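Local coordinates for homocysteine S-methyltransferase (Escherichia coli, PDB 5DMM), which transfers a methyl group from S-methylmethionine, or less efficiently S-adenosylmethionine, to homocysteine, forming methionine with the help of a zinc ion, at residues F193-R198 with T207-V212; D211-L216 with G244-P249; E233-A238 with V252-G257. One frame throughout, in Å; residues are numbered along the deposited sequence.

Contact 1: residues F193-R198 with T207-V212; sequences FSFTLR and TPLRDV
Val212 points a single methyl, CG1, at the far end of the Phe195 ring, where Phe195 CZ lies 3.5 Å from Val212 CG1. The neighbouring ring atoms flank the same methyl, with Phe195 CE1 3.8 Å from Val212 CG1 and Phe195 CE2 slightly farther off. The two side chains come from opposite directions, and the methyl reaches the ring obliquely. With CG1 anti to the backbone N of Val212 (chi1 -178°), this branch is the one presented to the ring. One turn earlier in the helix, Leu209 adds a looser touch, its CD2 being 4.4 Å from CD2 of Phe195, and the same methyl, together with CD1, also meets Leu197. Leu197 crosses Leu209 at about a right angle and lays CD2 against the fork of that side chain, 3.9 Å from Leu209 CD1 and 4.0 Å from Leu209 CD2.

The contact thus joins strand 191-197 of the TIM barrel to the start of helix 209-217, which follows it in the chain and packs on the outer side of the sheet. Pro208 occupies the N-cap position of that helix, and its carbonyl oxygen accepts a bond from Asp211 N at 3.0 Å in the first turn. On the strand side, the Phe195 ring is backed by Phe193 O, which stands 3.7 Å above one face and toward the rim. Farther out, Ile176 of helix 173-183 also packs on Phe195, and Leu197 continues onto Ile227 of strand 222-228 and Ile230 beyond it. Backbone bonds to Gly226 hold Phe193 and Phe195 in the parallel sheet.

Contact 2: residues D211-L216 with G244-P249; sequences DVVALL and GLTVLP
Val213 on helix 209-217 packs against Leu245 and Thr246, which lie in the loop that leads from helix 235-243 into strand 250-253 of the TIM barrel. One helix of the outer layer is thereby joined to a loop at the N-terminal ends of the strands, away from the zinc and homocysteine sites. Val213 is buried and gives up more surface than either partner, spreading its two methyls over different parts of the loop. CG1, placed anti to the backbone N by a chi1 of 171°, is directed at the backbone and at Thr246: Leu245 O is 3.7 Å from Val213 CG1, and Thr246 CB is 4.0 Å from the same methyl. CG2, the other branch, meets the end of the leucine, with Leu245 CD1 4.1 Å from Val213 CG2. The valine therefore fits against the chain where Leu245 passes into Thr246, and both loop side chains cross it obliquely.

No hydrogen bond links the two segments, so the contact is one of apolar surface laid partly on a peptide carbonyl. The helix beneath is regular here; Leu215 N bonds to Asp211 O and Leu216 N to Val212 O. Leu216, one turn along from Val212, faces Phe193 and Phe195 of strand 191-197, and Leu225 of strand 222-228 touches both Leu216 and Leu248.

Thr246 divides its roles between carbon and oxygen. While CB meets the valine, the hydroxyl turns anti to the backbone N (chi1 177°) and closes an ST turn, in which Leu248 N donates to Thr246 OG1 over 2.9 Å with an N-H...O angle of 158°.

Contact 3: residues E233-A238 with V252-G257; sequences ENTTAA and VYPNSG
A beta-alpha-beta unit of the barrel, strand 222-228, helix 235-243 and strand 250-253, is closed here by Thr235, near the N-terminal end of the helix, meeting Pro254 just past the end of the second strand. The touching is done by the threonine methyl: Thr235 CG2 lies 3.6 Å from Pro254 CB and 4.2 Å from Pro254 CG. The methyl sits above the CB-CG side of the pyrrolidine ring, beyond its rim, and the two side chains cross at about a right angle. Val252, two residues earlier on the strand, makes a more distant touch, with its CG2 4.4 Å from CG2 of Thr235.

The torsion of Thr235 divides its two branches. At a chi1 of 56° the methyl sits anti to the carbonyl carbon and faces the proline, whereas OG1 falls between the backbone N and the carbonyl carbon. That hydroxyl is engaged within the protein, hydrogen-bonded to Leu232 O in the loop leading into the helix and to Trp284 NE1. The indole of Trp284, from helix 281-286, also packs on Val252 and Pro254, so this methyl contact sits among buried apolar groups.

The position matters because it is the C-terminal end of the strands, where TIM barrels carry their active sites. Pro254 is about 8 Å from the bound zinc ion, measured from its side chain, and is backbone hydrogen-bonded to Cys295, a zinc ligand in this structure. Tyr253, between Val252 and Pro254, has its CB directed away from the helix; it touches the bound homocysteine, and its hydroxyl is hydrogen-bonded to Glu168, also of the ligand pocket, and to Trp192. Beyond the proline, Asn255 OD1 accepts a hydrogen bond from Cys296 N.

How the contacts relate
All three contacts lie in the part of the TIM barrel from strand 191-197 to just beyond strand 250-253. Contacts 1 and 2, with centres 9 Å apart, share Asp211 and Val212 on helix 209-217. That helix has strand 191-197 on one side and the 244-249 loop on another; Leu216 CD1 lies 3.6 Å from Phe195 CZ. Contact 3 follows contact 1 along the chain, their centres 14 Å apart, and reaches the same parallel sheet; Leu197 CD1 meets Ala238 CB at 3.4 Å. Contacts 2 and 3, with centres 18 Å apart, alternate in sequence and merely adjoin. Contact 2 lies at the N-terminal ends of the strands, away from the sites, and contact 3 at the zinc and homocysteine end.

Contact 1: residues F193-R198 with T207-V212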
ATOM      1  N   PHE A 193       1.727  -1.861   7.828  1.00 11.70           N
ATOM      2  CA  PHE A 193       0.287  -1.928   8.021  1.00 13.78           C
ATOM      3  C   PHE A 193      -0.242  -0.504   8.083  1.00 15.42           C
ATOM      4  O   PHE A 193       0.160   0.278   8.959  1.00 16.84           O
ATOM      5  CB  PHE A 193      -0.069  -2.677   9.316  1.00 13.59           C
ATOM      6  CG  PHE A 193      -0.070  -4.188   9.186  1.00 16.89           C
ATOM      7  CD1 PHE A 193       1.018  -4.862   8.644  1.00 18.26           C
ATOM      8  CD2 PHE A 193      -1.145  -4.933   9.646  1.00 17.52           C
ATOM      9  CE1 PHE A 193       1.016  -6.265   8.533  1.00 18.01           C
ATOM     10  CE2 PHE A 193      -1.152  -6.337   9.545  1.00 18.95           C
ATOM     11  CZ  PHE A 193      -0.069  -6.998   8.988  1.00 19.46           C
ATOM     12  N   SER A 194      -1.125  -0.172   7.153  1.00 13.16           N
ATOM     13  CA  SER A 194      -1.714   1.154   7.108  1.00 15.57           C
ATOM     14  C   SER A 194      -3.233   1.054   7.210  1.00 16.31           C
ATOM     15  O   SER A 194      -3.840   0.168   6.607  1.00 14.62           O
ATOM     16  CB  SER A 194      -1.283   1.873   5.834  1.00 15.89           C
ATOM     17  OG  SER A 194      -1.886   3.154   5.758  1.00 19.71           O
ATOM     18  N   PHE A 195      -3.826   1.977   7.969  1.00 15.14           N
ATOM     19  CA  PHE A 195      -5.209   1.883   8.441  1.00 16.02           C
ATOM     20  C   PHE A 195      -6.119   2.992   7.932  1.00 18.34           C
ATOM     21  O   PHE A 195      -5.655   4.107   7.655  1.00 16.45           O
ATOM     22  CB  PHE A 195      -5.238   1.920   9.979  1.00 16.59           C
ATOM     23  CG  PHE A 195      -4.170   1.092  10.620  1.00 17.36           C
ATOM     24  CD1 PHE A 195      -4.150  -0.283  10.442  1.00 16.10           C
ATOM     25  CD2 PHE A 195      -3.185   1.683  11.386  1.00 19.97           C
ATOM     26  CE1 PHE A 195      -3.163  -1.054  11.020  1.00 20.51           C
ATOM     27  CE2 PHE A 195      -2.190   0.914  11.972  1.00 18.96           C
ATOM     28  CZ  PHE A 195      -2.180  -0.455  11.783  1.00 16.75           C
ATOM     29  N   THR A 196      -7.419   2.698   7.844  1.00 16.42           N
ATOM     30  CA  THR A 196      -8.426   3.757   7.744  1.00 18.01           C
ATOM     31  C   THR A 196      -9.034   3.988   9.128  1.00 22.35           C
ATOM     32  O   THR A 196      -9.050   3.081   9.974  1.00 21.28           O
ATOM     33  CB  THR A 196      -9.549   3.444   6.731  1.00 24.64           C
ATOM     34  OG1 THR A 196     -10.265   2.272   7.138  1.00 22.44           O
ATOM     35  CG2 THR A 196      -8.973   3.258   5.344  1.00 22.95           C
ATOM     36  N   LEU A 197      -9.527   5.202   9.351  1.00 20.76           N
ATOM     37  CA  LEU A 197      -9.883   5.645  10.694  1.00 23.86           C
ATOM     38  C   LEU A 197     -11.326   6.097  10.814  1.00 22.37           C
ATOM     39  O   LEU A 197     -11.919   6.587   9.850  1.00 27.73           O
ATOM     40  CB  LEU A 197      -8.961   6.791  11.126  1.00 22.10           C
ATOM     41  CG  LEU A 197      -7.468   6.467  11.154  1.00 23.05           C
ATOM     42  CD1 LEU A 197      -6.678   7.692  11.522  1.00 24.35           C
ATOM     43  CD2 LEU A 197      -7.145   5.320  12.111  1.00 23.52           C
ATOM     44  N   ARG A 198     -11.872   5.930  12.010  1.00 20.84           N
ATOM     45  CA  ARG A 198     -13.163   6.484  12.387  1.00 23.86           C
ATOM     46  C   ARG A 198     -12.961   7.931  12.850  1.00 27.14           C
ATOM     47  O   ARG A 198     -13.747   8.828  12.531  1.00 28.48           O
ATOM     48  CB  ARG A 198     -13.793   5.631  13.496  1.00 26.18           C
ATOM     49  CG  ARG A 198     -15.068   6.184  14.088  1.00 31.70           C
ATOM     50  CD  ARG A 198     -15.690   5.183  15.057  1.00 36.02           C
ATOM     51  NE  ARG A 198     -16.213   4.004  14.362  1.00 33.96           N
ATOM     52  CZ  ARG A 198     -17.016   3.095  14.912  1.00 37.44           C
ATOM     53  NH1 ARG A 198     -17.403   3.223  16.176  1.00 36.42           N
ATOM     54  NH2 ARG A 198     -17.440   2.055  14.199  1.00 32.63           N
ATOM     55  N   THR A 207     -11.944   0.262  17.045  1.00 23.77           N
ATOM     56  CA  THR A 207     -10.827  -0.123  17.908  1.00 21.05           C
ATOM     57  C   THR A 207      -9.906   1.057  18.224  1.00 23.31           C
ATOM     58  O   THR A 207      -9.459   1.753  17.326  1.00 21.73           O
ATOM     59  CB  THR A 207      -9.982  -1.250  17.255  1.00 24.18           C
ATOM     60  OG1 THR A 207     -10.838  -2.321  16.846  1.00 23.88           O
ATOM     61  CG2 THR A 207      -8.939  -1.784  18.236  1.00 23.14           C
ATOM     62  N   PRO A 208      -9.610   1.275  19.510  1.00 22.66           N
ATOM     63  CA  PRO A 208      -8.604   2.283  19.863  1.00 24.34           C
ATOM     64  C   PRO A 208      -7.257   1.978  19.200  1.00 18.82           C
ATOM     65  O   PRO A 208      -6.823   0.831  19.207  1.00 20.46           O
ATOM     66  CB  PRO A 208      -8.508   2.160  21.394  1.00 23.27           C
ATOM     67  CG  PRO A 208      -9.841   1.594  21.802  1.00 24.52           C
ATOM     68  CD  PRO A 208     -10.189   0.629  20.704  1.00 21.86           C
ATOM     69  N   LEU A 209      -6.604   2.988  18.636  1.00 22.05           N
ATOM     70  CA  LEU A 209      -5.329   2.754  17.970  1.00 21.00           C
ATOM     71  C   LEU A 209      -4.254   2.220  18.916  1.00 20.20           C
ATOM     72  O   LEU A 209      -3.360   1.504  18.475  1.00 18.28           O
ATOM     73  CB  LEU A 209      -4.846   4.030  17.281  1.00 22.15           C
ATOM     74  CG  LEU A 209      -5.570   4.352  15.972  1.00 21.67           C
ATOM     75  CD1 LEU A 209      -5.188   5.748  15.477  1.00 22.84           C
ATOM     76  CD2 LEU A 209      -5.234   3.291  14.928  1.00 21.38           C
ATOM     77  N   ARG A 210      -4.335   2.550  20.211  1.00 19.55           N
ATOM     78  CA  ARG A 210      -3.376   2.008  21.165  1.00 23.28           C
ATOM     79  C   ARG A 210      -3.417   0.473  21.148  1.00 20.81           C
ATOM     80  O   ARG A 210      -2.385  -0.181  21.286  1.00 21.68           O
ATOM     81  CB  ARG A 210      -3.639   2.557  22.588  1.00 24.50           C
ATOM     82  CG  ARG A 210      -4.880   2.002  23.277  1.00 26.51           C
ATOM     83  CD  ARG A 210      -5.084   2.605  24.682  1.00 26.44           C
ATOM     84  NE  ARG A 210      -6.019   3.723  24.609  1.00 39.98           N
ATOM     85  CZ  ARG A 210      -7.322   3.623  24.851  1.00 33.67           C
ATOM     86  NH1 ARG A 210      -8.102   4.690  24.738  1.00 41.70           N
ATOM     87  NH2 ARG A 210      -7.837   2.458  25.214  1.00 29.18           N
ATOM     88  N   ASP A 211      -4.602  -0.099  20.944  1.00 20.19           N
ATOM     89  CA  ASP A 211      -4.750  -1.551  20.904  1.00 23.77           C
ATOM     90  C   ASP A 211      -4.167  -2.147  19.620  1.00 21.75           C
ATOM     91  O   ASP A 211      -3.624  -3.259  19.636  1.00 22.27           O
ATOM     92  CB  ASP A 211      -6.224  -1.952  21.036  1.00 24.16           C
ATOM     93  CG  ASP A 211      -6.812  -1.572  22.384  1.00 28.02           C
ATOM     94  OD1 ASP A 211      -6.034  -1.457  23.346  1.00 25.08           O
ATOM     95  OD2 ASP A 211      -8.043  -1.395  22.483  1.00 33.51           O
ATOM     96  N   VAL A 212      -4.284  -1.411  18.518  1.00 22.31           N
ATOM     97  CA  VAL A 212      -3.750  -1.879  17.239  1.00 20.00           C
ATOM     98  C   VAL A 212      -2.232  -1.873  17.298  1.00 19.76           C
ATOM     99  O   VAL A 212      -1.583  -2.847  16.925  1.00 19.53           O
ATOM    100  CB  VAL A 212      -4.236  -1.013  16.065  1.00 21.85           C
ATOM    101  CG1 VAL A 212      -3.703  -1.568  14.738  1.00 21.84           C
ATOM    102  CG2 VAL A 212      -5.765  -0.958  16.042  1.00 20.39           C
TER

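Contact 2: residues D211-L216 with G244-P249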
ATOM      1  N   ASP A 211      -4.602  -0.099  20.944  1.00 20.19           N
ATOM      2  CA  ASP A 211      -4.750  -1.551  20.904  1.00 23.77           C
ATOM      3  C   ASP A 211      -4.167  -2.147  19.620  1.00 21.75           C
ATOM      4  O   ASP A 211      -3.624  -3.259  19.636  1.00 22.27           O
ATOM      5  CB  ASP A 211      -6.224  -1.952  21.036  1.00 24.16           C
ATOM      6  CG  ASP A 211      -6.812  -1.572  22.384  1.00 28.02           C
ATOM      7  OD1 ASP A 211      -6.034  -1.457  23.346  1.00 25.08           O
ATOM      8  OD2 ASP A 211      -8.043  -1.395  22.483  1.00 33.51           O
ATOM      9  N   VAL A 212      -4.284  -1.411  18.518  1.00 22.31           N
ATOM     10  CA  VAL A 212      -3.750  -1.879  17.239  1.00 20.00           C
ATOM     11  C   VAL A 212      -2.232  -1.873  17.298  1.00 19.76           C
ATOM     12  O   VAL A 212      -1.583  -2.847  16.925  1.00 19.53           O
ATOM     13  CB  VAL A 212      -4.236  -1.013  16.065  1.00 21.85           C
ATOM     14  CG1 VAL A 212      -3.703  -1.568  14.738  1.00 21.84           C
ATOM     15  CG2 VAL A 212      -5.765  -0.958  16.042  1.00 20.39           C
ATOM     16  N   VAL A 213      -1.670  -0.773  17.792  1.00 19.44           N
ATOM     17  CA  VAL A 213      -0.227  -0.628  17.909  1.00 18.06           C
ATOM     18  C   VAL A 213       0.341  -1.675  18.861  1.00 23.27           C
ATOM     19  O   VAL A 213       1.363  -2.297  18.578  1.00 20.71           O
ATOM     20  CB  VAL A 213       0.162   0.792  18.408  1.00 17.72           C
ATOM     21  CG1 VAL A 213       1.645   0.861  18.730  1.00 23.31           C
ATOM     22  CG2 VAL A 213      -0.221   1.848  17.385  1.00 24.42           C
ATOM     23  N   ALA A 214      -0.338  -1.878  19.988  1.00 21.79           N
ATOM     24  CA  ALA A 214       0.118  -2.845  20.982  1.00 23.18           C
ATOM     25  C   ALA A 214       0.152  -4.249  20.382  1.00 25.40           C
ATOM     26  O   ALA A 214       1.108  -5.002  20.584  1.00 22.44           O
ATOM     27  CB  ALA A 214      -0.775  -2.807  22.217  1.00 24.91           C
ATOM     28  N   LEU A 215      -0.883  -4.589  19.623  1.00 21.97           N
ATOM     29  CA  LEU A 215      -0.924  -5.894  18.978  1.00 22.72           C
ATOM     30  C   LEU A 215       0.248  -6.068  18.012  1.00 23.03           C
ATOM     31  O   LEU A 215       1.010  -7.031  18.114  1.00 22.16           O
ATOM     32  CB  LEU A 215      -2.240  -6.088  18.231  1.00 25.13           C
ATOM     33  CG  LEU A 215      -2.207  -7.335  17.344  1.00 29.59           C
ATOM     34  CD1 LEU A 215      -2.691  -8.540  18.123  1.00 24.68           C
ATOM     35  CD2 LEU A 215      -3.002  -7.126  16.053  1.00 30.71           C
ATOM     36  N   LEU A 216       0.394  -5.116  17.093  1.00 19.54           N
ATOM     37  CA  LEU A 216       1.406  -5.211  16.046  1.00 20.18           C
ATOM     38  C   LEU A 216       2.837  -5.080  16.558  1.00 22.02           C
ATOM     39  O   LEU A 216       3.772  -5.521  15.889  1.00 20.55           O
ATOM     40  CB  LEU A 216       1.144  -4.155  14.968  1.00 19.05           C
ATOM     41  CG  LEU A 216      -0.165  -4.407  14.221  1.00 21.01           C
ATOM     42  CD1 LEU A 216      -0.462  -3.270  13.249  1.00 20.35           C
ATOM     43  CD2 LEU A 216      -0.115  -5.749  13.483  1.00 21.79           C
ATOM     44  N   GLY A 244       2.877   9.189  19.576  1.00 20.13           N
ATOM     45  CA  GLY A 244       2.979   9.021  21.018  1.00 24.66           C
ATOM     46  C   GLY A 244       2.914   7.563  21.445  1.00 22.72           C
ATOM     47  O   GLY A 244       3.098   7.252  22.629  1.00 21.67           O
ATOM     48  N   LEU A 245       2.677   6.670  20.484  1.00 21.85           N
ATOM     49  CA  LEU A 245       2.457   5.245  20.766  1.00 20.01           C
ATOM     50  C   LEU A 245       3.576   4.335  20.256  1.00 21.95           C
ATOM     51  O   LEU A 245       3.731   3.210  20.721  1.00 23.44           O
ATOM     52  CB  LEU A 245       1.141   4.781  20.147  1.00 20.67           C
ATOM     53  CG  LEU A 245      -0.142   5.439  20.641  1.00 19.42           C
ATOM     54  CD1 LEU A 245      -1.306   4.971  19.807  1.00 22.80           C
ATOM     55  CD2 LEU A 245      -0.350   5.107  22.109  1.00 28.83           C
ATOM     56  N   THR A 246       4.342   4.810  19.285  1.00 20.24           N
ATOM     57  CA  THR A 246       5.383   3.981  18.687  1.00 19.39           C
ATOM     58  C   THR A 246       6.455   4.864  18.056  1.00 16.70           C
ATOM     59  O   THR A 246       6.194   6.016  17.704  1.00 15.94           O
ATOM     60  CB  THR A 246       4.786   3.031  17.623  1.00 20.97           C
ATOM     61  OG1 THR A 246       5.834   2.280  16.990  1.00 20.94           O
ATOM     62  CG2 THR A 246       4.059   3.836  16.580  1.00 17.94           C
ATOM     63  N   VAL A 247       7.658   4.330  17.917  1.00 15.37           N
ATOM     64  CA  VAL A 247       8.682   5.014  17.140  1.00 19.33           C
ATOM     65  C   VAL A 247       9.060   4.181  15.923  1.00 16.89           C
ATOM     66  O   VAL A 247      10.080   4.428  15.282  1.00 17.19           O
ATOM     67  CB  VAL A 247       9.944   5.332  17.980  1.00 21.96           C
ATOM     68  CG1 VAL A 247       9.645   6.449  18.955  1.00 21.01           C
ATOM     69  CG2 VAL A 247      10.427   4.110  18.715  1.00 21.27           C
ATOM     70  N   LEU A 248       8.238   3.185  15.596  1.00 14.80           N
ATOM     71  CA  LEU A 248       8.313   2.620  14.254  1.00 17.34           C
ATOM     72  C   LEU A 248       8.159   3.759  13.254  1.00 14.37           C
ATOM     73  O   LEU A 248       7.412   4.701  13.515  1.00 16.35           O
ATOM     74  CB  LEU A 248       7.217   1.574  14.021  1.00 20.85           C
ATOM     75  CG  LEU A 248       7.395   0.200  14.669  1.00 22.43           C
ATOM     76  CD1 LEU A 248       6.179  -0.662  14.356  1.00 23.55           C
ATOM     77  CD2 LEU A 248       8.682  -0.485  14.196  1.00 22.79           C
ATOM     78  N   PRO A 249       8.863   3.680  12.108  1.00 17.24           N
ATOM     79  CA  PRO A 249       8.650   4.656  11.031  1.00 16.29           C
ATOM     80  C   PRO A 249       7.170   4.715  10.660  1.00 15.64           C
ATOM     81  O   PRO A 249       6.552   3.656  10.461  1.00 15.78           O
ATOM     82  CB  PRO A 249       9.480   4.111   9.852  1.00 16.45           C
ATOM     83  CG  PRO A 249      10.277   2.985  10.375  1.00 21.26           C
ATOM     84  CD  PRO A 249       9.717   2.553  11.696  1.00 18.18           C
TER

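Contact 3: residues E233-A238 with V252-G257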
ATOM      1  N   GLU A 233      -7.108  16.845   5.651  1.00 28.47           N
ATOM      2  CA  GLU A 233      -7.293  17.596   6.893  1.00 36.52           C
ATOM      3  C   GLU A 233      -7.304  16.705   8.129  1.00 28.34           C
ATOM      4  O   GLU A 233      -7.300  17.204   9.246  1.00 30.04           O
ATOM      5  CB  GLU A 233      -8.591  18.410   6.844  1.00 35.43           C
ATOM      6  CG  GLU A 233      -9.860  17.577   6.724  1.00 41.13           C
ATOM      7  CD  GLU A 233     -10.397  17.518   5.304  1.00 50.92           C
ATOM      8  OE1 GLU A 233      -9.592  17.600   4.348  1.00 48.28           O
ATOM      9  OE2 GLU A 233     -11.632  17.395   5.145  1.00 63.00           O
ATOM     10  N   ASN A 234      -7.323  15.391   7.934  1.00 25.74           N
ATOM     11  CA  ASN A 234      -7.418  14.470   9.062  1.00 27.80           C
ATOM     12  C   ASN A 234      -6.122  13.703   9.349  1.00 27.06           C
ATOM     13  O   ASN A 234      -6.054  12.904  10.291  1.00 28.09           O
ATOM     14  CB  ASN A 234      -8.571  13.486   8.823  1.00 30.05           C
ATOM     15  CG  ASN A 234      -9.923  14.175   8.824  1.00 33.29           C
ATOM     16  OD1 ASN A 234     -10.107  15.182   9.502  1.00 37.43           O
ATOM     17  ND2 ASN A 234     -10.872  13.636   8.070  1.00 33.55           N
ATOM     18  N   THR A 235      -5.091  13.970   8.554  1.00 21.26           N
ATOM     19  CA  THR A 235      -3.834  13.226   8.648  1.00 22.87           C
ATOM     20  C   THR A 235      -2.980  13.572   9.860  1.00 23.42           C
ATOM     21  O   THR A 235      -2.527  12.686  10.566  1.00 19.33           O
ATOM     22  CB  THR A 235      -2.963  13.438   7.408  1.00 20.86           C
ATOM     23  OG1 THR A 235      -2.730  14.839   7.218  1.00 23.74           O
ATOM     24  CG2 THR A 235      -3.654  12.862   6.174  1.00 19.85           C
ATOM     25  N   THR A 236      -2.741  14.856  10.088  1.00 21.95           N
ATOM     26  CA  THR A 236      -1.765  15.257  11.095  1.00 20.98           C
ATOM     27  C   THR A 236      -2.169  14.824  12.505  1.00 18.79           C
ATOM     28  O   THR A 236      -1.336  14.345  13.266  1.00 20.36           O
ATOM     29  CB  THR A 236      -1.515  16.790  11.035  1.00 21.48           C
ATOM     30  OG1 THR A 236      -0.954  17.108   9.754  1.00 22.78           O
ATOM     31  CG2 THR A 236      -0.529  17.230  12.116  1.00 21.21           C
ATOM     32  N   ALA A 237      -3.449  14.957  12.840  1.00 21.51           N
ATOM     33  CA  ALA A 237      -3.934  14.567  14.167  1.00 21.45           C
ATOM     34  C   ALA A 237      -3.743  13.069  14.422  1.00 20.78           C
ATOM     35  O   ALA A 237      -3.358  12.653  15.520  1.00 19.27           O
ATOM     36  CB  ALA A 237      -5.404  14.938  14.316  1.00 23.72           C
ATOM     37  N   ALA A 238      -4.022  12.274  13.397  1.00 20.48           N
ATOM     38  CA  ALA A 238      -3.872  10.825  13.480  1.00 20.74           C
ATOM     39  C   ALA A 238      -2.414  10.439  13.662  1.00 19.70           C
ATOM     40  O   ALA A 238      -2.097   9.580  14.487  1.00 19.84           O
ATOM     41  CB  ALA A 238      -4.432  10.167  12.240  1.00 18.12           C
ATOM     42  N   VAL A 252       2.310   7.514   5.665  1.00 15.05           N
ATOM     43  CA  VAL A 252       1.184   8.388   5.397  1.00 12.11           C
ATOM     44  C   VAL A 252       1.042   8.631   3.900  1.00 15.53           C
ATOM     45  O   VAL A 252       1.963   9.101   3.244  1.00 15.45           O
ATOM     46  CB  VAL A 252       1.306   9.742   6.166  1.00 16.24           C
ATOM     47  CG1 VAL A 252       2.646  10.434   5.898  1.00 15.48           C
ATOM     48  CG2 VAL A 252       0.155  10.664   5.816  1.00 16.37           C
ATOM     49  N   TYR A 253      -0.101   8.247   3.357  1.00 13.64           N
ATOM     50  CA  TYR A 253      -0.420   8.615   1.993  1.00 14.03           C
ATOM     51  C   TYR A 253      -1.916   8.864   1.857  1.00 16.76           C
ATOM     52  O   TYR A 253      -2.710   7.930   1.723  1.00 18.06           O
ATOM     53  CB  TYR A 253       0.082   7.576   0.972  1.00 15.26           C
ATOM     54  CG  TYR A 253      -0.089   6.078   1.221  1.00 16.33           C
ATOM     55  CD1 TYR A 253      -0.822   5.298   0.330  1.00 16.61           C
ATOM     56  CD2 TYR A 253       0.567   5.429   2.266  1.00 15.39           C
ATOM     57  CE1 TYR A 253      -0.950   3.918   0.499  1.00 19.20           C
ATOM     58  CE2 TYR A 253       0.440   4.049   2.449  1.00 16.23           C
ATOM     59  CZ  TYR A 253      -0.313   3.302   1.558  1.00 16.23           C
ATOM     60  OH  TYR A 253      -0.448   1.940   1.726  1.00 15.93           O
ATOM     61  N   PRO A 254      -2.300  10.148   1.920  1.00 17.34           N
ATOM     62  CA  PRO A 254      -3.704  10.550   1.947  1.00 17.90           C
ATOM     63  C   PRO A 254      -4.291  10.741   0.555  1.00 18.75           C
ATOM     64  O   PRO A 254      -3.576  10.686  -0.452  1.00 19.36           O
ATOM     65  CB  PRO A 254      -3.658  11.880   2.696  1.00 17.70           C
ATOM     66  CG  PRO A 254      -2.348  12.474   2.246  1.00 20.68           C
ATOM     67  CD  PRO A 254      -1.401  11.292   2.193  1.00 18.99           C
ATOM     68  N   ASN A 255      -5.595  10.966   0.512  1.00 23.89           N
ATOM     69  CA  ASN A 255      -6.258  11.322  -0.731  1.00 20.88           C
ATOM     70  C   ASN A 255      -5.912  12.749  -1.123  1.00 24.04           C
ATOM     71  O   ASN A 255      -5.520  13.558  -0.281  1.00 27.59           O
ATOM     72  CB  ASN A 255      -7.764  11.155  -0.587  1.00 23.48           C
ATOM     73  CG  ASN A 255      -8.146   9.746  -0.199  1.00 26.77           C
ATOM     74  OD1 ASN A 255      -7.483   8.796  -0.589  1.00 26.71           O
ATOM     75  ND2 ASN A 255      -9.202   9.605   0.586  1.00 30.26           N
ATOM     76  N   SER A 256      -6.037  13.034  -2.412  1.00 24.13           N
ATOM     77  CA  SER A 256      -5.778  14.362  -2.952  1.00 26.60           C
ATOM     78  C   SER A 256      -6.722  15.377  -2.324  1.00 36.72           C
ATOM     79  O   SER A 256      -7.855  15.048  -1.977  1.00 35.32           O
ATOM     80  CB  SER A 256      -5.944  14.351  -4.478  1.00 29.63           C
ATOM     81  OG  SER A 256      -5.573  15.591  -5.051  1.00 36.95           O
ATOM     82  N   GLY A 257      -6.250  16.613  -2.179  1.00 37.10           N
ATOM     83  CA  GLY A 257      -7.082  17.691  -1.680  1.00 41.92           C
ATOM     84  C   GLY A 257      -7.894  18.335  -2.788  1.00 46.99           C
ATOM     85  O   GLY A 257      -7.686  18.054  -3.972  1.00 47.50           O
TER